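Local atomic coordinates of BREX protein BrxA (Magnetospirillum magneticum, PDB entry 3BHW), a protein that probably takes part in a type 1 BREX phage-exclusion system, which protects the bacterium by blocking replication of double-stranded phage DNA. Residues I25-L29 and M63-L67. Sequence-based numbering, arbitrary orientation.
Sequences IAGLL and MRNRL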
loop_
_atom_site.group_PDB
_atom_site.type_symbol
_atom_site.label_atom_id
_atom_site.label_comp_id
_atom_site.label_asym_id
_atom_site.label_seq_id
_atom_site.Cartn_x
_atom_site.Cartn_y
_atom_site.Cartn_z
ATOM N N ILE A 25 10.586 9.896 3.544
ATOM C CA ILE A 25 9.548 10.216 4.528
ATOM C C ILE A 25 9.787 9.410 5.795
ATOM O O ILE A 25 9.693 9.937 6.911
ATOM C CB ILE A 25 8.111 10.033 3.922
ATOM C CG1 ILE A 25 7.806 11.151 2.897
ATOM C CG2 ILE A 25 7.022 10.055 5.016
ATOM C CD1 ILE A 25 6.825 10.773 1.790
ATOM N N ALA A 26 10.149 8.130 5.626
ATOM C CA ALA A 26 10.549 7.268 6.743
ATOM C C ALA A 26 11.741 7.836 7.518
ATOM O O ALA A 26 11.766 7.764 8.750
ATOM C CB ALA A 26 10.849 5.861 6.255
ATOM N N GLY A 27 12.717 8.420 6.817
ATOM C CA GLY A 27 13.794 9.173 7.477
ATOM C C GLY A 27 13.288 10.288 8.376
ATOM O O GLY A 27 13.719 10.413 9.522
ATOM N N LEU A 28 12.376 11.091 7.840
ATOM C CA LEU A 28 11.802 12.207 8.569
ATOM C C LEU A 28 11.023 11.724 9.761
ATOM O O LEU A 28 10.993 12.395 10.800
ATOM C CB LEU A 28 10.894 13.038 7.675
ATOM C CG LEU A 28 11.638 14.005 6.753
ATOM C CD1 LEU A 28 10.754 14.352 5.566
ATOM C CD2 LEU A 28 12.023 15.246 7.536
ATOM N N LEU A 29 10.363 10.571 9.619
ATOM C CA LEU A 29 9.620 10.015 10.749
ATOM C C LEU A 29 10.599 9.564 11.842
ATOM O O LEU A 29 10.353 9.765 13.035
ATOM C CB LEU A 29 8.695 8.877 10.311
ATOM C CG LEU A 29 7.452 9.409 9.562
ATOM C CD1 LEU A 29 6.670 8.273 8.885
ATOM C CD2 LEU A 29 6.560 10.200 10.492
ATOM N N MET A 63 1.654 9.131 1.556
ATOM C CA MET A 63 2.806 8.240 1.836
ATOM C C MET A 63 3.142 8.303 3.341
ATOM O O MET A 63 3.461 7.288 3.962
ATOM C CB MET A 63 3.975 8.696 0.965
ATOM C CG MET A 63 3.648 8.733 -0.517
ATOM S SD MET A 63 5.141 8.768 -1.612
ATOM C CE MET A 63 4.487 9.258 -3.155
ATOM N N ARG A 64 3.024 9.487 3.948
ATOM C CA ARG A 64 3.261 9.627 5.388
ATOM C C ARG A 64 2.138 8.976 6.207
ATOM O O ARG A 64 2.397 8.255 7.172
ATOM C CB ARG A 64 3.376 11.100 5.793
ATOM C CG ARG A 64 3.694 11.256 7.301
ATOM C CD ARG A 64 3.381 12.691 7.801
ATOM N NE ARG A 64 3.593 12.783 9.249
ATOM C CZ ARG A 64 3.529 13.915 9.949
ATOM N NH1 ARG A 64 3.227 15.052 9.335
ATOM N NH2 ARG A 64 3.734 13.902 11.269
ATOM N N ASN A 65 0.890 9.270 5.846
ATOM C CA ASN A 65 -0.253 8.674 6.529
ATOM C C ASN A 65 -0.139 7.157 6.486
ATOM O O ASN A 65 -0.401 6.456 7.494
ATOM C CB ASN A 65 -1.577 9.146 5.939
ATOM C CG ASN A 65 -1.898 10.566 6.303
ATOM O OD1 ASN A 65 -2.685 11.231 5.622
ATOM N ND2 ASN A 65 -1.266 11.057 7.347
ATOM N N ARG A 66 0.166 6.637 5.302
ATOM C CA ARG A 66 0.499 5.179 5.231
ATOM C C ARG A 66 1.531 4.678 6.285
ATOM O O ARG A 66 1.218 3.799 7.093
ATOM C CB ARG A 66 0.969 4.797 3.856
ATOM C CG ARG A 66 -0.151 4.680 2.838
ATOM C CD ARG A 66 0.413 4.304 1.480
ATOM N NE ARG A 66 -0.609 4.088 0.458
ATOM C CZ ARG A 66 -0.472 4.301 -0.848
ATOM N NH1 ARG A 66 0.675 4.765 -1.361
ATOM N NH2 ARG A 66 -1.486 4.039 -1.651
ATOM N N LEU A 67 2.727 5.290 6.299
ATOM C CA LEU A 67 3.770 4.847 7.231
ATOM C C LEU A 67 3.383 5.065 8.690
ATOM O O LEU A 67 3.775 4.254 9.539
ATOM C CB LEU A 67 5.136 5.477 6.942
ATOM C CG LEU A 67 5.764 5.121 5.607
ATOM C CD1 LEU A 67 6.878 6.127 5.364
ATOM C CD2 LEU A 67 6.379 3.718 5.623
#
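I25, A26 and L29 of helix 19-31 pack against M63, R64 and L67 of helix 57-67, a helix-helix contact in the all-helical BrxA fold. The two segments cross at -56° with their axes 10.2 Å apart. The tight part centres on I25, whose two branches serve different partners. Its chi1 of -72° sets CG1 beside the backbone N and leaves CG2 anti to it; CG2 rests against the root of R64, 3.8 Å from R64 CA and also touching R64 CB, the two side chains crossing at about a right angle, and it meets L67 CD1 as well. The other branch ends in CD1, which abuts M63 CB at 3.6 Å; beyond CG the extended methionine chain leads away from segment 25-29. L67 CD1 reaches in beside the backbone of helix 19-31, 3.8 Å from A26 N, and also touches the A26 methyl. V78 of helix 72-80 packs on both A26 and L67, adding a third helix to this buried side.

The contact is looser and partly exposed toward L29 and R64. R64 runs extended from CG to NE and slants past the leucine, its guanidinium making a cation-pi contact with W38 of helix 35-43. R64 NE has no hydrogen-bonding partner in the model although this contact helps bury it; L29 CD2 stands 4.1 Å from R64 NE, obliquely to the guanidinium plane. The other methyl of the leucine turns back to the apolar side, placing L29 CD1 3.7 Å from L67 CB.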